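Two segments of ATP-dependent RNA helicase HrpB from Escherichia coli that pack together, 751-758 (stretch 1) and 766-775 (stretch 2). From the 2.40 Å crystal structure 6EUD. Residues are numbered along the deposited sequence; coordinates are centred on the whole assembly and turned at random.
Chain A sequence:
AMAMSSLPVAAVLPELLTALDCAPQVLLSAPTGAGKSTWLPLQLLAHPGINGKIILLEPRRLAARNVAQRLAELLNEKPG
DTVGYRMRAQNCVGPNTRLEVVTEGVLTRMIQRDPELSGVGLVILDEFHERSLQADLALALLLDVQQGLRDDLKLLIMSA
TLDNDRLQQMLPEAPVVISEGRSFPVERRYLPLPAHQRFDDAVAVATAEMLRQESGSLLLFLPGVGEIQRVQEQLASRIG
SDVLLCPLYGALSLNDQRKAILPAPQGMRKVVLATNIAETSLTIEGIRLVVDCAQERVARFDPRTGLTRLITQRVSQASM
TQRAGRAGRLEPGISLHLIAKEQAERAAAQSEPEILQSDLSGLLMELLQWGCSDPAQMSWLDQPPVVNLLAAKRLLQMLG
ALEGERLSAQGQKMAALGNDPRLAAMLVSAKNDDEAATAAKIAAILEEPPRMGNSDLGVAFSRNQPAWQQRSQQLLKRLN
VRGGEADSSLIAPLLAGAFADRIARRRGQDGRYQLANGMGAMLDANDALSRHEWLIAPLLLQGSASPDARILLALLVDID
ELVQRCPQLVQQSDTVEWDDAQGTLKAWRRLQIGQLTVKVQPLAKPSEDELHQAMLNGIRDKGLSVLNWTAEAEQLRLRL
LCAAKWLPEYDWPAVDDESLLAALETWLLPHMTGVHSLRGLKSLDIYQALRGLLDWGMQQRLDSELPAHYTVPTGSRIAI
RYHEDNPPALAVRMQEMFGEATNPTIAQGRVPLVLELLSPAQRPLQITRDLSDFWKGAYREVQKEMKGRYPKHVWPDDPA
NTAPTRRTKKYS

Stretch 1 (751-758) VPLVLELL
Stretch 2, residues 766-775: QITRDLSDFW

Strand 754-758 runs antiparallel to strand 766-768, their axes 166° apart and 4.8 Å at closest approach; helix 771-775 follows after Arg 769. Pro 752 (phi/psi -72/142), ahead of the paired region, packs on Arg 769: Pro 752 CG lies 4.1 Å from Arg 769 CD. One water joins the same residues: it donates to Pro 752 O (2.7 Å) and accepts from Arg 769 NH1 (2.7 Å), which the extended arginine (chi1 p, chi2 and chi3 t) brings into range. Leu 753 (m, t) points away; its O is 3.5 Å from Arg 769 CB. Val 754 (t) sets CG1 3.6 Å from CG2 of Ile 767 (m, t). Leu 755 (-90/121; m, t) pairs with Thr 768 (-148/152) through two hydrogen bonds, Leu 755 N to Thr 768 O at 2.6 Å and Thr 768 N to Leu 755 O at 3.0 Å; Leu 755 CD1 reaches Leu 771 CB at 4.0 Å. Glu 756 faces Ile 767 in a non-hydrogen-bonded pair, CA to CA 4.7 Å. Leu 757 (-78/124; m, t) restores bonding with Gln 766: Leu 757 N to Gln 766 O, 2.8 Å, and Gln 766 N to Leu 757 O, 3.2 Å. Leu 757 CD1 sits 4.1 Å from the Phe 774 ring centroid, 24° off the normal, hence a CH-pi contact over the face. Leu 758 does not touch stretch 2.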

# COMPACT_ATOMS: atom_id res chain seq x y z
N VAL A 751 20.76 -24.02 25.77
CA VAL A 751 21.63 -24.36 24.67
C VAL A 751 22.86 -25.12 25.15
O VAL A 751 23.74 -24.55 25.79
CB VAL A 751 22.09 -23.09 23.91
CG1 VAL A 751 23.05 -23.47 22.77
CG2 VAL A 751 20.89 -22.32 23.39
N PRO A 752 22.94 -26.40 24.81
CA PRO A 752 24.14 -27.15 25.21
C PRO A 752 25.34 -26.73 24.37
O PRO A 752 25.20 -26.43 23.18
CB PRO A 752 23.74 -28.61 24.95
CG PRO A 752 22.69 -28.53 23.85
CD PRO A 752 22.00 -27.20 23.99
N LEU A 753 26.51 -26.66 25.00
CA LEU A 753 27.75 -26.38 24.29
C LEU A 753 28.19 -27.58 23.46
O LEU A 753 28.15 -28.71 23.92
CB LEU A 753 28.86 -25.97 25.26
CG LEU A 753 28.58 -24.64 25.96
CD1 LEU A 753 29.65 -24.37 26.95
CD2 LEU A 753 28.53 -23.51 24.94
N VAL A 754 28.60 -27.34 22.23
CA VAL A 754 29.20 -28.43 21.48
C VAL A 754 30.62 -28.55 22.00
O VAL A 754 31.40 -27.61 21.89
CB VAL A 754 29.18 -28.19 19.95
CG1 VAL A 754 29.99 -29.26 19.24
CG2 VAL A 754 27.74 -28.17 19.41
N LEU A 755 30.93 -29.71 22.58
CA LEU A 755 32.25 -29.96 23.17
C LEU A 755 33.18 -30.55 22.13
O LEU A 755 32.91 -31.61 21.56
CB LEU A 755 32.16 -30.92 24.36
CG LEU A 755 31.25 -30.56 25.53
CD1 LEU A 755 31.40 -31.60 26.65
CD2 LEU A 755 31.60 -29.17 26.02
N GLU A 756 34.28 -29.86 21.89
CA GLU A 756 35.31 -30.43 21.06
C GLU A 756 36.36 -31.03 21.97
O GLU A 756 37.28 -30.36 22.43
CB GLU A 756 35.85 -29.37 20.11
CG GLU A 756 34.75 -28.90 19.12
CD GLU A 756 35.10 -27.61 18.38
OE1 GLU A 756 35.67 -26.68 19.00
OE2 GLU A 756 34.83 -27.52 17.17
N LEU A 757 36.18 -32.31 22.26
CA LEU A 757 36.99 -33.02 23.24
C LEU A 757 38.33 -33.40 22.66
O LEU A 757 38.42 -34.08 21.65
CB LEU A 757 36.25 -34.25 23.74
CG LEU A 757 34.96 -33.91 24.50
CD1 LEU A 757 34.24 -35.16 25.01
CD2 LEU A 757 35.31 -32.98 25.64
N LEU A 758 39.39 -32.96 23.33
CA LEU A 758 40.73 -33.07 22.81
C LEU A 758 41.58 -33.99 23.68
O LEU A 758 41.24 -34.26 24.83
CB LEU A 758 41.37 -31.68 22.71
CG LEU A 758 40.51 -30.57 22.10
CD1 LEU A 758 41.10 -29.21 22.43
CD2 LEU A 758 40.36 -30.71 20.59
N GLN A 766 36.75 -36.23 20.01
CA GLN A 766 35.32 -36.39 19.78
C GLN A 766 34.62 -35.03 19.75
O GLN A 766 34.99 -34.13 20.50
CB GLN A 766 34.68 -37.27 20.86
CG GLN A 766 33.24 -37.67 20.59
CD GLN A 766 33.12 -38.97 19.81
OE1 GLN A 766 34.11 -39.68 19.62
NE2 GLN A 766 31.91 -39.29 19.37
N ILE A 767 33.62 -34.90 18.89
CA ILE A 767 32.76 -33.74 18.92
C ILE A 767 31.36 -34.15 19.40
O ILE A 767 30.68 -34.95 18.75
CB ILE A 767 32.67 -33.09 17.55
CG1 ILE A 767 34.06 -32.63 17.10
CG2 ILE A 767 31.70 -31.93 17.58
CD1 ILE A 767 34.07 -31.96 15.71
N THR A 768 30.94 -33.61 20.53
CA THR A 768 29.66 -34.01 21.11
C THR A 768 28.99 -32.87 21.86
O THR A 768 29.64 -31.95 22.38
CB THR A 768 29.84 -35.21 22.06
OG1 THR A 768 28.57 -35.67 22.51
CG2 THR A 768 30.69 -34.83 23.28
N ARG A 769 27.66 -32.91 21.91
CA ARG A 769 26.95 -32.01 22.79
C ARG A 769 26.04 -32.84 23.67
O ARG A 769 25.14 -32.31 24.31
CB ARG A 769 26.17 -30.95 22.01
CG ARG A 769 25.07 -31.47 21.14
CD ARG A 769 24.31 -30.32 20.53
NE ARG A 769 23.25 -30.80 19.65
CZ ARG A 769 22.36 -30.00 19.08
NH1 ARG A 769 22.40 -28.70 19.30
NH2 ARG A 769 21.43 -30.52 18.29
N ASP A 770 26.30 -34.14 23.68
CA ASP A 770 25.64 -35.05 24.60
C ASP A 770 26.72 -35.76 25.41
O ASP A 770 26.94 -36.97 25.24
CB ASP A 770 24.77 -36.07 23.86
CG ASP A 770 23.81 -35.43 22.87
OD1 ASP A 770 22.68 -35.09 23.27
OD2 ASP A 770 24.17 -35.28 21.68
N LEU A 771 27.41 -35.01 26.27
CA LEU A 771 28.53 -35.53 27.05
C LEU A 771 28.17 -36.82 27.78
O LEU A 771 28.98 -37.75 27.82
CB LEU A 771 29.03 -34.48 28.04
CG LEU A 771 30.13 -34.87 29.03
CD1 LEU A 771 31.44 -35.28 28.35
CD2 LEU A 771 30.34 -33.72 30.00
N SER A 772 26.96 -36.88 28.34
CA SER A 772 26.47 -38.07 29.03
C SER A 772 26.47 -39.32 28.14
O SER A 772 26.88 -40.39 28.57
CB SER A 772 25.07 -37.82 29.58
OG SER A 772 24.64 -38.92 30.36
N ASP A 773 26.02 -39.16 26.90
CA ASP A 773 26.09 -40.25 25.92
C ASP A 773 27.52 -40.64 25.60
O ASP A 773 27.81 -41.79 25.28
CB ASP A 773 25.38 -39.88 24.62
CG ASP A 773 23.88 -39.88 24.76
OD1 ASP A 773 23.39 -40.41 25.77
OD2 ASP A 773 23.20 -39.36 23.84
N PHE A 774 28.43 -39.67 25.65
CA PHE A 774 29.80 -39.94 25.27
C PHE A 774 30.50 -40.84 26.30
O PHE A 774 31.13 -41.83 25.94
CB PHE A 774 30.58 -38.65 25.09
CG PHE A 774 32.03 -38.87 24.90
CD1 PHE A 774 32.52 -39.39 23.70
CD2 PHE A 774 32.92 -38.62 25.93
CE1 PHE A 774 33.88 -39.62 23.53
CE2 PHE A 774 34.28 -38.85 25.77
CZ PHE A 774 34.76 -39.35 24.57
N TRP A 775 30.38 -40.47 27.58
CA TRP A 775 30.91 -41.28 28.66
C TRP A 775 30.44 -42.75 28.55
O TRP A 775 31.24 -43.67 28.71
CB TRP A 775 30.51 -40.72 30.02
CG TRP A 775 31.09 -39.37 30.43
CD1 TRP A 775 30.45 -38.41 31.18
CD2 TRP A 775 32.40 -38.83 30.15
NE1 TRP A 775 31.27 -37.33 31.37
CE2 TRP A 775 32.47 -37.56 30.76
CE3 TRP A 775 33.51 -39.30 29.43
CZ2 TRP A 775 33.62 -36.75 30.69
CZ3 TRP A 775 34.65 -38.50 29.37
CH2 TRP A 775 34.69 -37.24 29.99
O HOH W 1 23.57 -27.02 21.10